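Local atomic coordinates of interferon gamma (Paralichthys olivaceus, PDB entry 6F1E), a protein that acts as a dimeric type II interferon, a secreted cytokine that binds interferon gamma receptor 1 and activates macrophages and neutrophils. Residues A[112-115]-A[116-120]. Residues are numbered along the deposited sequence; the frame is centred on the assembly and turned at random.
Sequences SKLL and QGLHD
From S112 and Q116 to L115 and H119, successive i to i+4 backbone bonds make this one continuous alpha-helix, with H119 N 2.8 Å from L115 O and L118 N 2.9 Å from L114 O with an N-H...O angle of 163°. The same four-residue spacing pairs L114 with L118, L115 with H119 and Q116 with D120. On the apolar side, CD1 of L114 comes within 4.1 Å of CG of L118; L114 CG lies anti to the backbone N (chi1 -178°), and from there CD1 is the branch that runs on toward L118. One step round, the imidazole of H119 folds back over the preceding turn, its CE1 4.2 Å from CB of L115. H119 ND1 lies 2.8 Å from L115 O, but the angle is too poor for a hydrogen bond, and that carbonyl is taken by the H119 amide. On the polar side, Q116 bends at chi2 (55°) and its NE2 donates to OD1 of D120 at 2.9 Å, from above the carboxylate plane. Within the four-helix bundle cytokine, helix 109-122 packs against helix 41-64 through L114 and L115 on L46 and H119 on E53, while L114, L115 and L118 meet T43, L118 and L115 of the second subunit, respectively, in the homodimer interface.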
ATOM      1  N   SER A 112       5.216   8.424  -4.510  1.00 62.19           N
ATOM      2  CA  SER A 112       4.310   7.840  -5.503  1.00 63.93           C
ATOM      3  C   SER A 112       4.886   6.588  -6.180  1.00 67.19           C
ATOM      4  O   SER A 112       4.128   5.659  -6.536  1.00 62.01           O
ATOM      5  CB  SER A 112       3.972   8.873  -6.595  1.00 67.93           C
ATOM      6  OG  SER A 112       2.998   9.789  -6.152  1.00 64.72           O
ATOM      7  N   LYS A 113       6.211   6.595  -6.367  1.00 62.71           N
ATOM      8  CA  LYS A 113       6.942   5.523  -7.050  1.00 71.16           C
ATOM      9  C   LYS A 113       6.841   4.246  -6.227  1.00 68.66           C
ATOM     10  O   LYS A 113       6.410   3.194  -6.733  1.00 67.91           O
ATOM     11  CB  LYS A 113       8.428   5.923  -7.227  1.00 79.96           C
ATOM     12  CG  LYS A 113       9.175   5.276  -8.394  1.00 95.16           C
ATOM     13  CD  LYS A 113      10.529   5.970  -8.639  1.00108.38           C
ATOM     14  CE  LYS A 113      10.401   7.313  -9.386  1.00110.45           C
ATOM     15  NZ  LYS A 113      11.340   8.377  -8.909  1.00101.26           N
ATOM     16  N   LEU A 114       7.211   4.379  -4.950  1.00 66.29           N
ATOM     17  CA  LEU A 114       7.136   3.298  -3.965  1.00 66.37           C
ATOM     18  C   LEU A 114       5.728   2.809  -3.852  1.00 60.19           C
ATOM     19  O   LEU A 114       5.474   1.631  -4.041  1.00 65.84           O
ATOM     20  CB  LEU A 114       7.646   3.729  -2.575  1.00 66.37           C
ATOM     21  CG  LEU A 114       7.661   2.668  -1.448  1.00 72.76           C
ATOM     22  CD1 LEU A 114       8.104   1.284  -1.877  1.00 73.87           C
ATOM     23  CD2 LEU A 114       8.562   3.115  -0.305  1.00 71.15           C
ATOM     24  N   LEU A 115       4.810   3.723  -3.585  1.00 61.58           N
ATOM     25  CA  LEU A 115       3.407   3.370  -3.511  1.00 62.59           C
ATOM     26  C   LEU A 115       2.947   2.599  -4.736  1.00 63.60           C
ATOM     27  O   LEU A 115       2.164   1.667  -4.570  1.00 63.40           O
ATOM     28  CB  LEU A 115       2.511   4.600  -3.279  1.00 71.27           C
ATOM     29  CG  LEU A 115       2.592   5.257  -1.875  1.00 86.17           C
ATOM     30  CD1 LEU A 115       1.670   6.460  -1.815  1.00 87.80           C
ATOM     31  CD2 LEU A 115       2.262   4.321  -0.707  1.00 83.83           C
ATOM     32  N   GLN A 116       3.422   2.926  -5.950  1.00 62.44           N
ATOM     33  CA  GLN A 116       2.939   2.167  -7.135  1.00 63.33           C
ATOM     34  C   GLN A 116       3.445   0.712  -7.056  1.00 60.43           C
ATOM     35  O   GLN A 116       2.705  -0.221  -7.358  1.00 53.46           O
ATOM     36  CB  GLN A 116       3.282   2.838  -8.483  1.00 67.65           C
ATOM     37  CG  GLN A 116       2.578   2.255  -9.747  1.00 66.72           C
ATOM     38  CD  GLN A 116       1.041   2.214  -9.664  1.00 70.92           C
ATOM     39  OE1 GLN A 116       0.384   3.218  -9.387  1.00 72.55           O
ATOM     40  NE2 GLN A 116       0.467   1.044  -9.910  1.00 71.66           N
ATOM     41  N   GLY A 117       4.683   0.534  -6.599  1.00 56.47           N
ATOM     42  CA  GLY A 117       5.196  -0.793  -6.259  1.00 61.21           C
ATOM     43  C   GLY A 117       4.295  -1.538  -5.265  1.00 65.23           C
ATOM     44  O   GLY A 117       3.826  -2.666  -5.548  1.00 55.91           O
ATOM     45  N   LEU A 118       4.019  -0.899  -4.126  1.00 58.19           N
ATOM     46  CA  LEU A 118       3.179  -1.535  -3.110  1.00 57.74           C
ATOM     47  C   LEU A 118       1.805  -1.820  -3.653  1.00 57.98           C
ATOM     48  O   LEU A 118       1.249  -2.850  -3.352  1.00 68.90           O
ATOM     49  CB  LEU A 118       3.070  -0.730  -1.824  1.00 48.14           C
ATOM     50  CG  LEU A 118       4.436  -0.460  -1.190  1.00 53.77           C
ATOM     51  CD1 LEU A 118       4.322   0.327   0.121  1.00 57.67           C
ATOM     52  CD2 LEU A 118       5.184  -1.769  -0.976  1.00 56.82           C
ATOM     53  N   HIS A 119       1.272  -0.950  -4.489  1.00 62.87           N
ATOM     54  CA  HIS A 119      -0.086  -1.165  -4.993  1.00 68.95           C
ATOM     55  C   HIS A 119      -0.070  -2.329  -5.960  1.00 64.15           C
ATOM     56  O   HIS A 119      -0.967  -3.185  -5.953  1.00 63.96           O
ATOM     57  CB  HIS A 119      -0.664   0.116  -5.613  1.00 76.38           C
ATOM     58  CG  HIS A 119      -1.065   1.152  -4.595  1.00 90.83           C
ATOM     59  ND1 HIS A 119      -0.376   1.349  -3.413  1.00 96.71           N
ATOM     60  CD2 HIS A 119      -2.079   2.049  -4.588  1.00 99.29           C
ATOM     61  CE1 HIS A 119      -0.944   2.322  -2.723  1.00 90.14           C
ATOM     62  NE2 HIS A 119      -1.979   2.763  -3.414  1.00103.49           N
ATOM     63  N   ASP A 120       0.990  -2.379  -6.750  1.00 63.07           N
ATOM     64  CA  ASP A 120       1.201  -3.479  -7.685  1.00 68.04           C
ATOM     65  C   ASP A 120       1.290  -4.879  -7.020  1.00 64.99           C
ATOM     66  O   ASP A 120       0.608  -5.794  -7.461  1.00 62.10           O
ATOM     67  CB  ASP A 120       2.403  -3.176  -8.612  1.00 65.51           C
ATOM     68  CG  ASP A 120       2.061  -2.121  -9.711  1.00 69.92           C
ATOM     69  OD1 ASP A 120       0.842  -1.829  -9.944  1.00 59.35           O
ATOM     70  OD2 ASP A 120       3.024  -1.603 -10.332  1.00 69.11           O
TER